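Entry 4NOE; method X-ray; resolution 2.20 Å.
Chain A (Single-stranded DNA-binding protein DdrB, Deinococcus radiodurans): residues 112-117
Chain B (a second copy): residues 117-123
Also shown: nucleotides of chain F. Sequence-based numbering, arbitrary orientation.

Chain A (112-117) KVSDPQ
Chain B (117-123) QHVREKA

Two copies of the single-stranded DNA-binding protein DdrB meet here through a small contact that buries 237 Å², both sides summed. The stretches run in nearly opposite directions, 159° apart. CA of Ser114(A) lies 5.8 Å from CA of Glu121(B), and CA of Pro116(A) lies 5.1 Å from CA of His118(B).

The chain A stretch has no regular helix or strand. Lys112(A) to Asp115(A) form a type I beta turn, with phi/psi of -58/-25 at Val113(A) and -89/-11 at Ser114(A). N of Asp115(A) donates to O of Lys112(A) at 3.1 Å. A second bond braces the turn: N of Lys112(A) donates to OD2 of Asp115(A) at 2.6 Å, almost linear at 176°. For this, Asp115(A) takes chi1 m (-63°) and chi2 -46°. Its CB points away from chain B, and the residue is buried. Asp115(A) continues at -74/129 and Pro116(A) at -71/161.

In chain B, residues 117-119 form a 3-10 segment, with phi/psi of -55/-39, -71/-16 and -96/-3. N of Arg120(B) donates to O of Gln117(B) at 3.1 Å. The chain then extends, at -87/133 for Arg120(B), -113/116 for Glu121(B) and -73/135 for Lys122(B). The CB atoms of Val119(B) and Arg120(B) point away from chain A.

No direct hydrogen bond joins the two stretches among the modelled atoms. Packing supplies the direct contact. Val113(A), chi1 t (-169°), points its CB toward chain B. Its CG1 lies 3.9 Å from O of Lys122(B) and 4.2 Å from CB of Glu121(B). The compact branched side chain covers the backbone there while CG2 sits 3.7 Å from C5' of DC6. Pro116(A), with a C-gamma endo ring, also points toward chain B. Its CB packs 4.0 Å from CB of His118(B), whose chi1 is p (74°) and chi2 -91°. This contact is between carbons, and His118(B) as a whole stays exposed. Ser114(A) is small enough for a close approach: with chi1 p (48°), its CB lies 3.6 Å from OE2 of Glu121(B).

Water 1 provides the polar link. It donates to O of His118(B) at 3.1 Å and, weakly, to O of Ser114(A) at 3.3 Å. More acceptors are in reach than it has protons, so these bonds need not all be made at once. The two carbonyl oxygens, O of Ser114(A) and O of His118(B), are 4.3 Å apart, and the water sits between the two backbones.

Both stretches also face the DNA. Glu121(B) is buried, with chi1 m (-59°), chi2 t (173°) and chi3 5°. With this rotamer OE2 of Glu121(B) faces Ser114(A), and OE1 of Glu121(B) turns the other way, 2.8 Å from O4 of DT8. The methyl CB of Ala123(B) lies 3.3 Å from C7 of DT8. Lys112(A) extends with chi1 m, chi2 t, chi3 t and chi4 p, bringing CE to 2.9 Å from OP1 of DC6.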

# COMPACT_ATOMS: atom_id res chain seq x y z
N LYS A 112 4.80 18.79 -3.49
CA LYS A 112 3.51 19.22 -3.99
C LYS A 112 2.62 18.00 -4.17
O LYS A 112 3.12 16.88 -4.21
CB LYS A 112 3.67 19.93 -5.34
CG LYS A 112 4.51 21.22 -5.32
CD LYS A 112 4.78 21.66 -6.77
CE LYS A 112 5.14 23.14 -6.91
NZ LYS A 112 6.51 23.52 -6.48
N VAL A 113 1.31 18.22 -4.32
CA VAL A 113 0.36 17.13 -4.60
C VAL A 113 0.72 16.38 -5.88
O VAL A 113 0.36 15.21 -6.05
CB VAL A 113 -1.09 17.67 -4.69
CG1 VAL A 113 -2.08 16.53 -4.72
CG2 VAL A 113 -1.38 18.56 -3.51
N SER A 114 1.43 17.03 -6.79
CA SER A 114 1.77 16.39 -8.05
C SER A 114 3.08 15.60 -8.01
O SER A 114 3.39 14.85 -8.95
CB SER A 114 1.84 17.43 -9.16
OG SER A 114 2.61 18.54 -8.74
N ASP A 115 3.86 15.76 -6.95
CA ASP A 115 5.11 15.00 -6.87
C ASP A 115 4.80 13.54 -6.54
O ASP A 115 4.07 13.26 -5.60
CB ASP A 115 6.06 15.59 -5.82
CG ASP A 115 6.51 17.00 -6.17
OD1 ASP A 115 6.88 17.25 -7.34
OD2 ASP A 115 6.47 17.87 -5.27
N PRO A 116 5.35 12.61 -7.33
CA PRO A 116 5.17 11.17 -7.11
C PRO A 116 5.93 10.71 -5.87
O PRO A 116 6.83 11.42 -5.40
CB PRO A 116 5.78 10.55 -8.37
CG PRO A 116 6.81 11.55 -8.81
CD PRO A 116 6.20 12.89 -8.51
N GLN A 117 5.56 9.55 -5.34
CA GLN A 117 6.09 9.08 -4.06
C GLN A 117 7.61 8.92 -4.07
O GLN A 117 8.28 9.21 -3.07
CB GLN A 117 5.42 7.75 -3.65
N GLN B 117 -0.99 5.80 -11.02
CA GLN B 117 -1.04 6.51 -9.75
C GLN B 117 -0.24 7.82 -9.76
O GLN B 117 -0.68 8.84 -9.22
CB GLN B 117 -0.58 5.58 -8.62
CG GLN B 117 -1.03 6.02 -7.23
CD GLN B 117 -2.53 6.23 -7.15
OE1 GLN B 117 -3.32 5.36 -7.52
NE2 GLN B 117 -2.94 7.41 -6.68
N HIS B 118 0.92 7.80 -10.41
CA HIS B 118 1.81 8.94 -10.30
C HIS B 118 1.30 10.18 -11.02
O HIS B 118 1.81 11.27 -10.76
CB HIS B 118 3.23 8.58 -10.76
CG HIS B 118 3.36 8.45 -12.25
ND1 HIS B 118 3.18 7.26 -12.91
CD2 HIS B 118 3.65 9.37 -13.19
CE1 HIS B 118 3.35 7.45 -14.21
NE2 HIS B 118 3.64 8.73 -14.41
N VAL B 119 0.32 10.06 -11.92
CA VAL B 119 -0.22 11.29 -12.54
C VAL B 119 -1.48 11.82 -11.86
O VAL B 119 -1.99 12.87 -12.22
CB VAL B 119 -0.50 11.18 -14.08
CG1 VAL B 119 0.75 10.72 -14.84
CG2 VAL B 119 -1.71 10.28 -14.36
N ARG B 120 -1.98 11.10 -10.85
CA ARG B 120 -3.23 11.50 -10.21
C ARG B 120 -3.02 12.50 -9.10
O ARG B 120 -2.16 12.31 -8.25
CB ARG B 120 -3.96 10.29 -9.64
CG ARG B 120 -4.51 9.37 -10.70
CD ARG B 120 -4.90 8.06 -10.06
NE ARG B 120 -5.33 7.12 -11.08
CZ ARG B 120 -6.58 6.72 -11.23
NH1 ARG B 120 -7.53 7.18 -10.42
NH2 ARG B 120 -6.88 5.86 -12.20
N GLU B 121 -3.82 13.56 -9.09
CA GLU B 121 -3.75 14.55 -8.01
C GLU B 121 -5.04 14.47 -7.23
O GLU B 121 -6.12 14.77 -7.76
CB GLU B 121 -3.58 15.96 -8.58
CG GLU B 121 -2.35 16.12 -9.43
CD GLU B 121 -2.28 17.47 -10.12
OE1 GLU B 121 -3.16 18.33 -9.86
OE2 GLU B 121 -1.33 17.68 -10.92
N LYS B 122 -4.92 14.10 -5.96
CA LYS B 122 -6.08 13.89 -5.11
C LYS B 122 -6.69 15.23 -4.74
O LYS B 122 -5.98 16.17 -4.39
CB LYS B 122 -5.69 13.12 -3.85
N ALA B 123 -8.01 15.31 -4.82
CA ALA B 123 -8.73 16.56 -4.58
C ALA B 123 -10.01 16.34 -3.77
O ALA B 123 -10.38 15.21 -3.45
CB ALA B 123 -9.07 17.20 -5.90
P DC F 6 1.68 23.88 -4.61
OP1 DC F 6 2.79 24.21 -5.49
OP2 DC F 6 0.78 24.95 -4.20
O5' DC F 6 0.68 22.75 -5.09
C5' DC F 6 0.03 21.88 -4.14
C4' DC F 6 -1.04 22.55 -3.28
O4' DC F 6 -0.65 23.69 -2.50
C3' DC F 6 -2.39 22.95 -3.87
O3' DC F 6 -3.21 21.79 -3.78
C2' DC F 6 -2.88 24.06 -2.94
C1' DC F 6 -1.84 24.04 -1.83
N1 DC F 6 -1.58 25.21 -0.96
C2 DC F 6 -2.21 25.30 0.28
O2 DC F 6 -3.08 24.47 0.57
N3 DC F 6 -1.90 26.31 1.10
C4 DC F 6 -0.97 27.20 0.75
N4 DC F 6 -0.70 28.19 1.60
C5 DC F 6 -0.29 27.12 -0.49
C6 DC F 6 -0.61 26.11 -1.30
P DT F 8 -10.44 24.22 -5.89
OP1 DT F 8 -11.38 25.27 -5.67
OP2 DT F 8 -10.34 23.18 -4.94
O5' DT F 8 -10.71 23.69 -7.35
C5' DT F 8 -10.91 24.59 -8.43
C4' DT F 8 -10.72 23.91 -9.77
O4' DT F 8 -9.43 23.29 -9.84
C3' DT F 8 -11.74 22.82 -10.10
O3' DT F 8 -12.25 22.97 -11.41
C2' DT F 8 -10.95 21.54 -9.95
C1' DT F 8 -9.56 21.98 -10.31
N1 DT F 8 -8.46 21.21 -9.74
C2 DT F 8 -7.46 20.82 -10.59
O2 DT F 8 -7.49 21.06 -11.78
N3 DT F 8 -6.44 20.14 -10.00
C4 DT F 8 -6.31 19.83 -8.67
O4 DT F 8 -5.33 19.23 -8.29
C5 DT F 8 -7.38 20.29 -7.82
C7 DT F 8 -7.32 20.00 -6.36
C6 DT F 8 -8.39 20.96 -8.39
O HOH W 1 1.39 12.45 -7.87